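Side-chain contacts in AlgW protein (Pseudomonas aeruginosa, PDB 7CO3), which probably acts as an HtrA-type serine endopeptidase, pairing a trypsin-like protease domain with a peptide-binding PDZ domain: residues Ile259-Lys262 with Leu263-Val267; Ser341-Gln344 with Val345-Arg349. The protein carries 1 engineered substitution. All coordinates share one frame; numbering follows the deposited sequence.

Contact 1: residues Ile259-Lys262 with Leu263-Val267; sequences IPTK and LALEV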
ATOM      1  N   ILE B 259       9.516  -6.444 -15.246  1.00 18.55           N
ATOM      2  CA  ILE B 259      10.000  -6.608 -16.622  1.00 19.41           C
ATOM      3  C   ILE B 259       8.947  -7.350 -17.438  1.00 14.08           C
ATOM      4  O   ILE B 259       8.585  -8.463 -17.082  1.00 18.60           O
ATOM      5  CB  ILE B 259      11.342  -7.346 -16.636  1.00 22.47           C
ATOM      6  CG1 ILE B 259      12.379  -6.549 -15.848  1.00 19.19           C
ATOM      7  CG2 ILE B 259      11.813  -7.595 -18.085  1.00 17.99           C
ATOM      8  CD1 ILE B 259      13.629  -7.368 -15.411  1.00 21.40           C
ATOM      9  N   PRO B 260       8.461  -6.773 -18.532  1.00 22.54           N
ATOM     10  CA  PRO B 260       7.401  -7.420 -19.323  1.00 24.01           C
ATOM     11  C   PRO B 260       7.826  -8.781 -19.876  1.00 25.57           C
ATOM     12  O   PRO B 260       8.989  -9.012 -20.199  1.00 30.77           O
ATOM     13  CB  PRO B 260       7.169  -6.436 -20.482  1.00 29.61           C
ATOM     14  CG  PRO B 260       7.822  -5.227 -20.125  1.00 27.56           C
ATOM     15  CD  PRO B 260       8.982  -5.574 -19.202  1.00 22.50           C
ATOM     16  N   THR B 261       6.841  -9.676 -19.999  1.00 28.63           N
ATOM     17  CA  THR B 261       7.083 -11.051 -20.421  1.00 29.07           C
ATOM     18  C   THR B 261       7.736 -11.100 -21.798  1.00 31.26           C
ATOM     19  O   THR B 261       8.646 -11.908 -22.032  1.00 29.94           O
ATOM     20  CB  THR B 261       5.755 -11.819 -20.408  1.00 31.01           C
ATOM     21  OG1 THR B 261       5.407 -12.228 -19.063  1.00 30.03           O
ATOM     22  CG2 THR B 261       5.842 -13.059 -21.274  1.00 36.49           C
ATOM     23  N   LYS B 262       7.300 -10.215 -22.706  1.00 33.86           N
ATOM     24  CA  LYS B 262       7.808 -10.208 -24.080  1.00 41.41           C
ATOM     25  C   LYS B 262       9.313  -9.962 -24.117  1.00 37.50           C
ATOM     26  O   LYS B 262      10.039 -10.643 -24.847  1.00 37.77           O
ATOM     27  CB  LYS B 262       7.067  -9.159 -24.916  1.00 40.32           C
ATOM     28  CG  LYS B 262       7.504  -9.095 -26.409  1.00 44.76           C
ATOM     29  CD  LYS B 262       6.400  -8.513 -27.295  1.00 82.51           C
ATOM     30  CE  LYS B 262       6.777  -7.147 -27.863  1.00 85.30           C
ATOM     31  NZ  LYS B 262       5.687  -6.558 -28.703  1.00 84.94           N
ATOM     32  N   LEU B 263       9.797  -8.984 -23.344  1.00 35.43           N
ATOM     33  CA  LEU B 263      11.233  -8.798 -23.196  1.00 32.99           C
ATOM     34  C   LEU B 263      11.877  -9.985 -22.507  1.00 34.95           C
ATOM     35  O   LEU B 263      12.922 -10.468 -22.953  1.00 38.99           O
ATOM     36  CB  LEU B 263      11.532  -7.520 -22.406  1.00 35.35           C
ATOM     37  CG  LEU B 263      13.003  -7.137 -22.218  1.00 36.02           C
ATOM     38  CD1 LEU B 263      13.692  -7.156 -23.603  1.00 46.21           C
ATOM     39  CD2 LEU B 263      13.148  -5.758 -21.572  1.00 39.03           C
ATOM     40  N   ALA B 264      11.282 -10.465 -21.409  1.00 34.21           N
ATOM     41  CA  ALA B 264      11.954 -11.495 -20.622  1.00 30.70           C
ATOM     42  C   ALA B 264      12.081 -12.811 -21.390  1.00 37.47           C
ATOM     43  O   ALA B 264      13.068 -13.546 -21.211  1.00 29.06           O
ATOM     44  CB  ALA B 264      11.225 -11.712 -19.293  1.00 27.99           C
ATOM     45  N   LEU B 265      11.071 -13.154 -22.209  1.00 34.84           N
ATOM     46  CA  LEU B 265      11.119 -14.412 -22.956  1.00 39.93           C
ATOM     47  C   LEU B 265      12.242 -14.406 -23.997  1.00 40.78           C
ATOM     48  O   LEU B 265      12.924 -15.424 -24.180  1.00 41.46           O
ATOM     49  CB  LEU B 265       9.773 -14.695 -23.618  1.00 42.87           C
ATOM     50  CG  LEU B 265       8.577 -14.941 -22.711  1.00 41.02           C
ATOM     51  CD1 LEU B 265       7.346 -15.397 -23.480  1.00 41.82           C
ATOM     52  CD2 LEU B 265       8.978 -15.959 -21.683  1.00 47.14           C
ATOM     53  N   GLU B 266      12.442 -13.275 -24.681  1.00 38.46           N
ATOM     54  CA  GLU B 266      13.570 -13.113 -25.603  1.00 45.58           C
ATOM     55  C   GLU B 266      14.880 -13.453 -24.912  1.00 43.71           C
ATOM     56  O   GLU B 266      15.571 -14.418 -25.284  1.00 44.29           O
ATOM     57  CB  GLU B 266      13.660 -11.668 -26.099  1.00 49.69           C
ATOM     58  CG  GLU B 266      12.822 -11.253 -27.284  1.00 83.84           C
ATOM     59  CD  GLU B 266      12.703  -9.738 -27.345  1.00115.50           C
ATOM     60  OE1 GLU B 266      13.752  -9.063 -27.421  1.00127.79           O
ATOM     61  OE2 GLU B 266      11.569  -9.221 -27.271  1.00126.35           O
ATOM     62  N   VAL B 267      15.220 -12.655 -23.886  1.00 42.76           N
ATOM     63  CA  VAL B 267      16.399 -12.863 -23.052  1.00 33.10           C
ATOM     64  C   VAL B 267      16.532 -14.319 -22.633  1.00 28.61           C
ATOM     65  O   VAL B 267      17.599 -14.922 -22.807  1.00 32.59           O
ATOM     66  CB  VAL B 267      16.330 -11.927 -21.835  1.00 27.01           C
ATOM     67  CG1 VAL B 267      17.356 -12.340 -20.765  1.00 30.47           C
ATOM     68  CG2 VAL B 267      16.503 -10.481 -22.269  1.00 30.34           C
TER

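Contact 2: residues Ser341-Gln344 with Val345-Arg349; sequences SMNQ and VARTR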
ATOM      1  N   SER B 341      16.877   3.361 -31.328  1.00 87.56           N
ATOM      2  CA  SER B 341      18.066   3.046 -32.116  1.00 82.64           C
ATOM      3  C   SER B 341      18.991   2.104 -31.367  1.00 76.49           C
ATOM      4  O   SER B 341      19.638   1.250 -31.985  1.00 76.94           O
ATOM      5  CB  SER B 341      18.794   4.318 -32.481  1.00 93.50           C
ATOM      6  OG  SER B 341      17.854   5.260 -32.929  1.00102.32           O
ATOM      7  N   MET B 342      19.104   2.282 -30.043  1.00 76.72           N
ATOM      8  CA  MET B 342      19.710   1.259 -29.196  1.00 71.12           C
ATOM      9  C   MET B 342      19.176  -0.105 -29.556  1.00 67.57           C
ATOM     10  O   MET B 342      19.932  -1.068 -29.713  1.00 54.89           O
ATOM     11  CB  MET B 342      19.371   1.486 -27.735  1.00 73.68           C
ATOM     12  CG  MET B 342      19.636   2.806 -27.124  1.00 79.01           C
ATOM     13  SD  MET B 342      19.653   2.394 -25.377  1.00 72.61           S
ATOM     14  CE  MET B 342      20.993   1.217 -25.362  1.00 59.78           C
ATOM     15  N   ASN B 343      17.856  -0.212 -29.636  1.00 74.36           N
ATOM     16  CA  ASN B 343      17.246  -1.517 -29.826  1.00 65.31           C
ATOM     17  C   ASN B 343      17.645  -2.092 -31.172  1.00 59.85           C
ATOM     18  O   ASN B 343      18.241  -3.172 -31.235  1.00 55.75           O
ATOM     19  CB  ASN B 343      15.735  -1.405 -29.662  1.00 66.91           C
ATOM     20  CG  ASN B 343      15.340  -1.135 -28.215  1.00 67.54           C
ATOM     21  OD1 ASN B 343      16.092  -1.451 -27.290  1.00 71.59           O
ATOM     22  ND2 ASN B 343      14.177  -0.524 -28.016  1.00 68.96           N
ATOM     23  N   GLN B 344      17.406  -1.331 -32.251  1.00 65.73           N
ATOM     24  CA  GLN B 344      17.798  -1.751 -33.594  1.00 66.77           C
ATOM     25  C   GLN B 344      19.245  -2.221 -33.621  1.00 56.49           C
ATOM     26  O   GLN B 344      19.528  -3.356 -34.012  1.00 53.03           O
ATOM     27  CB  GLN B 344      17.553  -0.607 -34.586  1.00 63.40           C
ATOM     28  CG  GLN B 344      16.056  -0.294 -34.820  1.00 65.44           C
ATOM     29  CD  GLN B 344      15.803   0.673 -35.981  1.00 74.15           C
ATOM     30  OE1 GLN B 344      16.368   0.528 -37.066  1.00 73.15           O
ATOM     31  NE2 GLN B 344      14.959   1.672 -35.749  1.00 81.02           N
ATOM     32  N   VAL B 345      20.169  -1.386 -33.153  1.00 59.43           N
ATOM     33  CA  VAL B 345      21.562  -1.809 -33.132  1.00 56.35           C
ATOM     34  C   VAL B 345      21.718  -3.065 -32.291  1.00 65.80           C
ATOM     35  O   VAL B 345      22.510  -3.957 -32.620  1.00 57.63           O
ATOM     36  CB  VAL B 345      22.461  -0.676 -32.614  1.00 58.26           C
ATOM     37  CG1 VAL B 345      23.924  -1.131 -32.584  1.00 66.27           C
ATOM     38  CG2 VAL B 345      22.268   0.544 -33.443  1.00 60.43           C
ATOM     39  N   ALA B 346      20.968  -3.159 -31.190  1.00 58.76           N
ATOM     40  CA  ALA B 346      21.060  -4.344 -30.348  1.00 58.43           C
ATOM     41  C   ALA B 346      20.672  -5.588 -31.132  1.00 55.10           C
ATOM     42  O   ALA B 346      21.353  -6.615 -31.054  1.00 50.32           O
ATOM     43  CB  ALA B 346      20.180  -4.188 -29.105  1.00 54.85           C
ATOM     44  N   ARG B 347      19.605  -5.498 -31.923  1.00 56.34           N
ATOM     45  CA  ARG B 347      19.139  -6.624 -32.731  1.00 64.58           C
ATOM     46  C   ARG B 347      19.843  -6.625 -34.090  1.00 63.91           C
ATOM     47  O   ARG B 347      19.216  -6.525 -35.142  1.00 72.90           O
ATOM     48  CB  ARG B 347      17.619  -6.575 -32.894  1.00 64.88           C
ATOM     49  CG  ARG B 347      17.033  -5.170 -32.898  1.00 65.39           C
ATOM     50  CD  ARG B 347      15.511  -5.083 -33.040  1.00 77.71           C
ATOM     51  NE  ARG B 347      14.806  -6.130 -32.306  1.00 90.21           N
ATOM     52  CZ  ARG B 347      14.533  -6.114 -31.003  1.00100.65           C
ATOM     53  NH1 ARG B 347      13.887  -7.136 -30.465  1.00106.98           N
ATOM     54  NH2 ARG B 347      14.897  -5.092 -30.237  1.00100.54           N
ATOM     55  N   THR B 348      21.181  -6.689 -34.036  1.00 63.17           N
ATOM     56  CA  THR B 348      22.036  -6.919 -35.201  1.00 70.94           C
ATOM     57  C   THR B 348      23.102  -7.945 -34.842  1.00 75.69           C
ATOM     58  O   THR B 348      23.346  -8.239 -33.666  1.00 79.70           O
ATOM     59  CB  THR B 348      22.760  -5.659 -35.706  1.00 69.68           C
ATOM     60  OG1 THR B 348      23.848  -5.354 -34.826  1.00 87.49           O
ATOM     61  CG2 THR B 348      21.822  -4.443 -35.857  1.00 55.53           C
ATOM     62  N   ARG B 349      23.773  -8.452 -35.869  1.00 84.30           N
ATOM     63  CA  ARG B 349      24.666  -9.552 -35.529  1.00 82.77           C
ATOM     64  C   ARG B 349      26.119  -9.127 -35.678  1.00 83.00           C
ATOM     65  O   ARG B 349      26.490  -8.508 -36.689  1.00 86.82           O
ATOM     66  CB  ARG B 349      24.417 -10.798 -36.393  1.00 87.61           C
ATOM     67  CG  ARG B 349      23.046 -11.504 -36.267  1.00 99.76           C
ATOM     68  CD  ARG B 349      21.896 -10.571 -36.572  1.00112.78           C
ATOM     69  NE  ARG B 349      20.646 -11.206 -36.958  1.00125.57           N
ATOM     70  CZ  ARG B 349      19.698 -10.568 -37.633  1.00133.94           C
ATOM     71  NH1 ARG B 349      19.884  -9.301 -37.983  1.00135.33           N
ATOM     72  NH2 ARG B 349      18.571 -11.183 -37.959  1.00139.34           N
TER

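Contact 1: residues Ile259-Lys262 with Leu263-Val267
The flat carbonyl group of P260 accepts A264 N, at 3.0 Å from P260 O with an N-H...O angle of 160°, while the methyl A264 CB lies 3.6 Å from the same P260 O. P260 is the N-cap, so this bond closes the first turn of the helix. One residue on, T261 O accepts L265 N at 2.7 Å. L265 CG lies 3.1 Å from T261 O. With OG1 beside the backbone N (chi1 -80°), T261 CG2 is anti to that N and runs beside L265, 3.5 Å from L265 CD1. At the carboxylate of E266, OE2 approaches K262 O, but both are acceptors and the glutamate is poorly ordered. K262 NZ is 6.6 Å from E266 OE2, too far for an ion pair; its long, weak one is with D173, and that of E266 OE1 with R347. Before the turn, I259 CG2 meets L263 CD2 at 4.2 Å. The arrangement is a strand-to-helix junction: strand 256-260 passes directly into helix 261-274. I259, A264 and V267 rest on L154 of strand 154-158, I259 and P260 pack against strand 215-218, and T261 OG1 has a weak hydrogen bond to L238 O.

Contact 2: residues Ser341-Gln344 with Val345-Arg349
The last turn of helix 338-346 in the PDZ domain brings V345 back over S341. V345 N donates to S341 O at 2.9 Å and 171°, a nearly straight bond. V345 CG2, the branch beside the backbone N, comes to 3.1 Å from S341 O, which is thus met by an N-H and a methyl together. The next bond, A346 N to M342 O at 2.8 Å, is more bent (146°), and A346 CB lies 3.2 Å from M342 O. In PDZ domains a helix of this kind forms one wall of the peptide groove, and that role is seen directly here: S341, M342 and V345 all pack on an aromatic side chain of the bound peptide. S341 OG turns back to D337 O, which anchors the residue from the preceding turn. Beyond A346 the helix ends. R347 is the first residue to leave helical torsions and forms the centre of an inverse gamma turn, with a weak T348 N to A346 O bond of 3.0 Å across it. T348 OG1, set between its backbone N and carbonyl carbon (chi1 76°), donates to V345 O at 2.9 Å and ties the departing chain to the final turn; the methyl T348 CG2 lies 3.1 Å from Q344 O. The R347 chain bends at chi3 and folds back along the helix, so that N343 CB sits at the edge of the guanidinium, near its plane, 3.8 Å from R347 NH2. Through NH1 the same group makes a long, weak ion pair with E266.

How the contacts relate
Both contacts are local helix-turn packing, contact 1 at the start of one helix, 261-274, contact 2 at the end of another, 338-346. The centre of contact 1 is about 7 Å from the centre of the chain, that of contact 2 about 15 Å. The aliphatic side of contact 1 is set into the protease sheets; contact 2 turns its buried residues to the bound peptide, with the exposed R347 at its rim. In the first, P260 holds the N-cap position and S172 OG binds K262 N; the second ends in an inverse gamma turn, with T348 OG1 bonded to V345 O. Between them E266 OE1 and R347 NH1, 3.6 Å apart, form at most a long, weak ion pair.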